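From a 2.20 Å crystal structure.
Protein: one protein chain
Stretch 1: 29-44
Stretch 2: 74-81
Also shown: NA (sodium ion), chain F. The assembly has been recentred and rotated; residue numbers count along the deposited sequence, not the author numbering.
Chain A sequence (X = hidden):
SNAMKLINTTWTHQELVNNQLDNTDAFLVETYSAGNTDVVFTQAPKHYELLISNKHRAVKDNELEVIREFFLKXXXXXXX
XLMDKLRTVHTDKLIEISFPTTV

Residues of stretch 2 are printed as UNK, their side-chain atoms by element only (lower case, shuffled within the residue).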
# COMPACT_ATOMS: atom_id res chain seq x y z
N VAL A 29 -3.60 -8.52 3.64
CA VAL A 29 -4.18 -7.20 3.63
C VAL A 29 -3.89 -6.51 4.95
O VAL A 29 -4.22 -7.01 6.04
CB VAL A 29 -5.72 -7.20 3.46
CG1 VAL A 29 -6.26 -5.72 3.37
CG2 VAL A 29 -6.21 -8.04 2.23
N GLU A 30 -3.25 -5.35 4.85
CA GLU A 30 -2.97 -4.57 6.05
C GLU A 30 -3.30 -3.12 5.81
O GLU A 30 -3.26 -2.66 4.67
CB GLU A 30 -1.50 -4.70 6.36
CG GLU A 30 -1.07 -6.12 6.41
CD GLU A 30 0.22 -6.31 7.14
OE1 GLU A 30 1.12 -5.46 7.02
OE2 GLU A 30 0.34 -7.37 7.79
N THR A 31 -3.69 -2.43 6.87
CA THR A 31 -3.95 -0.99 6.76
C THR A 31 -3.04 -0.18 7.67
O THR A 31 -2.62 -0.64 8.69
CB THR A 31 -5.40 -0.62 7.10
OG1 THR A 31 -5.68 -1.11 8.36
CG2 THR A 31 -6.42 -1.22 6.11
N TYR A 32 -2.67 1.04 7.24
CA TYR A 32 -1.80 1.94 8.02
C TYR A 32 -2.27 3.39 7.86
O TYR A 32 -2.77 3.79 6.80
CB TYR A 32 -0.36 1.91 7.50
CG TYR A 32 0.34 0.60 7.65
CD1 TYR A 32 1.36 0.45 8.58
CD2 TYR A 32 0.00 -0.52 6.82
CE1 TYR A 32 2.01 -0.75 8.72
CE2 TYR A 32 0.65 -1.75 7.00
CZ TYR A 32 1.66 -1.83 7.92
OH TYR A 32 2.33 -3.03 8.10
N SER A 33 -2.09 4.15 8.94
CA SER A 33 -2.10 5.59 8.95
C SER A 33 -0.70 6.17 8.72
O SER A 33 0.32 5.60 9.11
CB SER A 33 -2.51 6.07 10.35
OG SER A 33 -3.93 6.16 10.35
N ALA A 34 -0.66 7.32 8.07
CA ALA A 34 0.52 8.13 7.92
C ALA A 34 -0.02 9.55 8.22
O ALA A 34 -0.29 10.33 7.34
CB ALA A 34 1.05 7.96 6.47
N GLY A 35 -0.26 9.84 9.50
CA GLY A 35 -0.95 11.08 9.91
C GLY A 35 -2.41 10.95 9.50
O GLY A 35 -3.07 10.01 9.92
N ASN A 36 -2.93 11.86 8.68
CA ASN A 36 -4.31 11.73 8.17
C ASN A 36 -4.45 11.06 6.79
O ASN A 36 -5.55 10.89 6.27
CB ASN A 36 -5.11 13.04 8.28
CG ASN A 36 -4.36 14.27 7.72
OD1 ASN A 36 -3.62 14.20 6.74
ND2 ASN A 36 -4.60 15.41 8.34
N THR A 37 -3.31 10.66 6.23
CA THR A 37 -3.23 9.81 5.07
C THR A 37 -3.45 8.34 5.42
O THR A 37 -2.90 7.81 6.43
CB THR A 37 -1.87 10.05 4.35
OG1 THR A 37 -1.83 11.38 3.82
CG2 THR A 37 -1.68 9.13 3.19
N ASP A 38 -4.24 7.66 4.58
CA ASP A 38 -4.54 6.24 4.81
C ASP A 38 -3.88 5.36 3.77
O ASP A 38 -3.87 5.69 2.61
CB ASP A 38 -6.02 5.94 4.69
CG ASP A 38 -6.87 6.82 5.50
OD1 ASP A 38 -6.71 6.82 6.73
OD2 ASP A 38 -7.69 7.54 4.85
N VAL A 39 -3.40 4.20 4.21
CA VAL A 39 -2.66 3.30 3.36
C VAL A 39 -3.30 1.95 3.56
O VAL A 39 -3.70 1.59 4.68
CB VAL A 39 -1.12 3.29 3.71
CG1 VAL A 39 -0.33 2.44 2.76
CG2 VAL A 39 -0.55 4.72 3.67
N VAL A 40 -3.50 1.30 2.43
CA VAL A 40 -3.90 -0.12 2.33
C VAL A 40 -2.78 -0.85 1.61
O VAL A 40 -2.34 -0.41 0.60
CB VAL A 40 -5.27 -0.34 1.61
CG1 VAL A 40 -5.63 -1.83 1.65
CG2 VAL A 40 -6.36 0.43 2.43
N PHE A 41 -2.28 -1.91 2.23
CA PHE A 41 -1.18 -2.71 1.65
C PHE A 41 -1.65 -4.15 1.48
O PHE A 41 -2.11 -4.76 2.44
CB PHE A 41 -0.04 -2.71 2.66
CG PHE A 41 1.13 -3.59 2.28
CD1 PHE A 41 1.80 -3.41 1.06
CD2 PHE A 41 1.58 -4.58 3.15
CE1 PHE A 41 2.89 -4.22 0.74
CE2 PHE A 41 2.66 -5.44 2.81
CZ PHE A 41 3.30 -5.25 1.59
N THR A 42 -1.41 -4.73 0.30
CA THR A 42 -1.77 -6.12 -0.00
C THR A 42 -0.68 -6.87 -0.78
O THR A 42 0.12 -6.25 -1.45
CB THR A 42 -3.04 -6.22 -0.91
OG1 THR A 42 -2.75 -5.82 -2.25
CG2 THR A 42 -4.27 -5.39 -0.40
N GLN A 43 -0.65 -8.21 -0.63
CA GLN A 43 0.14 -9.14 -1.42
C GLN A 43 -0.82 -10.17 -1.97
O GLN A 43 -1.69 -10.61 -1.25
CB GLN A 43 1.27 -9.85 -0.68
CG GLN A 43 2.23 -10.56 -1.78
CD GLN A 43 3.35 -11.32 -1.16
OE1 GLN A 43 3.44 -11.36 0.07
NE2 GLN A 43 4.22 -11.94 -1.99
N ALA A 44 -0.62 -10.58 -3.23
CA ALA A 44 -1.39 -11.55 -3.98
C ALA A 44 -0.37 -12.26 -4.90
O ALA A 44 0.71 -11.74 -5.11
CB ALA A 44 -2.45 -10.82 -4.91
N UNK A 74 10.59 -2.59 4.54
CA UNK A 74 10.09 -3.36 5.68
C UNK A 74 9.15 -4.54 5.32
O UNK A 74 9.08 -5.54 6.06
c UNK A 74 9.43 -2.43 6.71
n UNK A 74 12.05 -0.65 10.84
c UNK A 74 12.85 -0.76 9.77
c UNK A 74 11.06 -1.85 8.46
n UNK A 74 14.11 -0.32 9.84
c UNK A 74 10.34 -1.34 7.23
n UNK A 74 12.41 -1.32 8.64
N UNK A 75 8.44 -4.44 4.20
CA UNK A 75 7.25 -5.25 4.01
C UNK A 75 7.30 -6.06 2.76
O UNK A 75 6.65 -7.08 2.69
c UNK A 75 5.45 -3.57 7.77
n UNK A 75 4.68 -4.09 8.92
c UNK A 75 5.84 -3.57 5.36
c UNK A 75 6.00 -4.36 4.02
c UNK A 75 5.27 -4.38 6.47
N UNK A 76 8.08 -5.62 1.77
CA UNK A 76 8.07 -6.18 0.48
C UNK A 76 9.35 -7.00 0.22
O UNK A 76 10.43 -6.58 0.56
c UNK A 76 6.20 -3.25 -1.40
c UNK A 76 6.45 -4.49 -0.53
c UNK A 76 8.29 -5.48 -1.89
c UNK A 76 7.90 -5.03 -0.53
N UNK A 77 9.24 -8.20 -0.33
CA UNK A 77 10.44 -9.01 -0.48
C UNK A 77 10.97 -8.59 -1.87
O UNK A 77 10.35 -8.92 -2.88
o UNK A 77 12.29 -11.05 -1.16
c UNK A 77 11.18 -11.46 -0.74
o UNK A 77 10.97 -12.68 -0.59
c UNK A 77 10.05 -10.49 -0.38
N UNK A 78 12.06 -7.82 -1.93
CA UNK A 78 12.46 -7.19 -3.19
C UNK A 78 13.08 -8.23 -4.14
O UNK A 78 13.10 -8.08 -5.36
c UNK A 78 12.68 -4.74 -2.27
c UNK A 78 13.39 -5.97 -2.98
n UNK A 78 14.44 -4.10 0.33
c UNK A 78 14.81 -3.72 -1.10
c UNK A 78 13.60 -3.51 -2.08
N UNK A 79 13.55 -9.30 -3.55
CA UNK A 79 14.12 -10.35 -4.30
C UNK A 79 13.13 -10.94 -5.38
O UNK A 79 13.57 -11.35 -6.44
c UNK A 79 14.51 -11.39 -3.30
o UNK A 79 16.46 -11.74 -4.67
c UNK A 79 15.74 -12.14 -3.69
o UNK A 79 15.97 -13.15 -2.99
N UNK A 80 11.82 -10.96 -5.10
CA UNK A 80 10.81 -11.46 -6.04
C UNK A 80 10.09 -10.34 -6.80
O UNK A 80 9.27 -10.62 -7.65
c UNK A 80 9.70 -12.34 -5.36
c UNK A 80 10.29 -13.74 -5.02
c UNK A 80 7.64 -12.07 -3.66
c UNK A 80 9.02 -11.54 -4.23
N UNK A 81 10.37 -9.08 -6.45
CA UNK A 81 9.73 -8.00 -7.14
C UNK A 81 10.47 -7.59 -8.38
O UNK A 81 11.67 -7.65 -8.45
c UNK A 81 9.19 -5.39 -6.98
c UNK A 81 9.54 -6.75 -4.90
c UNK A 81 9.12 -6.79 -6.26
NA NA F . -1.77 -7.40 -4.02
O HOH W 1 -4.46 -8.03 -4.81

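Position 74 carries seven side-chain atoms: three carbons, a nitrogen, then a carbon bearing two further nitrogens, and nothing of stretch 1 lies in reach. That guanidinium ending identifies Arg74. Its exposed, charged tip suits a place in solvent.

Position 75 has four carbons in an unbranched row ending in a nitrogen. The nitrogen lies near the plane of the Tyr32 ring, at its edge, while the first carbon packs against Phe41. This is Lys75. Its NZ donates a hydrogen bond to Tyr32 OH at 2.7 Å, and its CB lies 3.7 Å from Phe41 CE2. A long aliphatic chain with a charged end suits this place, because its base meets an aromatic ring and its tip meets a polar oxygen.

At position 76 four carbons fork at the first, one arm being two carbons long, and that longer arm comes against the Phe41 ring: Ile76. Its CA-to-CB bond points sideways, yet the side chain's end comes nearer, and CG1 approaches Phe41 CE1 to 3.8 Å. A branched, wholly apolar side chain fits this buried site beside the phenylalanine.

Position 77 shows two carbons, the second carrying two oxygens, and makes no contact with stretch 1, so it is Asp77. Its OD1 instead accepts a weak hydrogen bond from the backbone N of position 79, 3.2 Å away, a use for a short carboxylate where the chain turns.

Position 78 repeats the row of four carbons ending in nitrogen, out of reach of stretch 1. Lys78 is exposed, where a charged amine is readily accommodated.

Position 79 has two carbons and two oxygens on the second, free of stretch 1, giving Asp79. A short charged carboxylate is readily solvated at this exposed position.

Position 80 has four carbons, forked at the first, with one two-carbon arm that reaches the end of Gln43: Ile80. Its CD1 lies 3.8 Å from Gln43 NE2, a van der Waals contact. Isoleucine suits the site because its CA-to-CB bond points toward stretch 1 and the longer arm gives an apolar reach across the gap.

Position 81, one carbon carrying two others, does not touch stretch 1. It is Val81, buried, so its apolar side chain packs elsewhere in the structure.

The contact is small, burying 243 Å² in all, and joins a β-hairpin to a segment following a helix. Glu30, Tyr32, Phe41 and Gln43 all direct their CA-to-CB bonds toward that segment. Phe41 anchors the apolar part. Beside it runs a polar relay: Lys75 NZ donates to Tyr32 OH, which donates to Glu30 OE1 at 2.9 Å. Glu30 OE1 lies 4.3 Å from Lys75 NZ, beyond a salt bridge, so the tyrosine hydroxyl links the opposite charges.

Stretch 2, residues 74-81: RKIDKDIV
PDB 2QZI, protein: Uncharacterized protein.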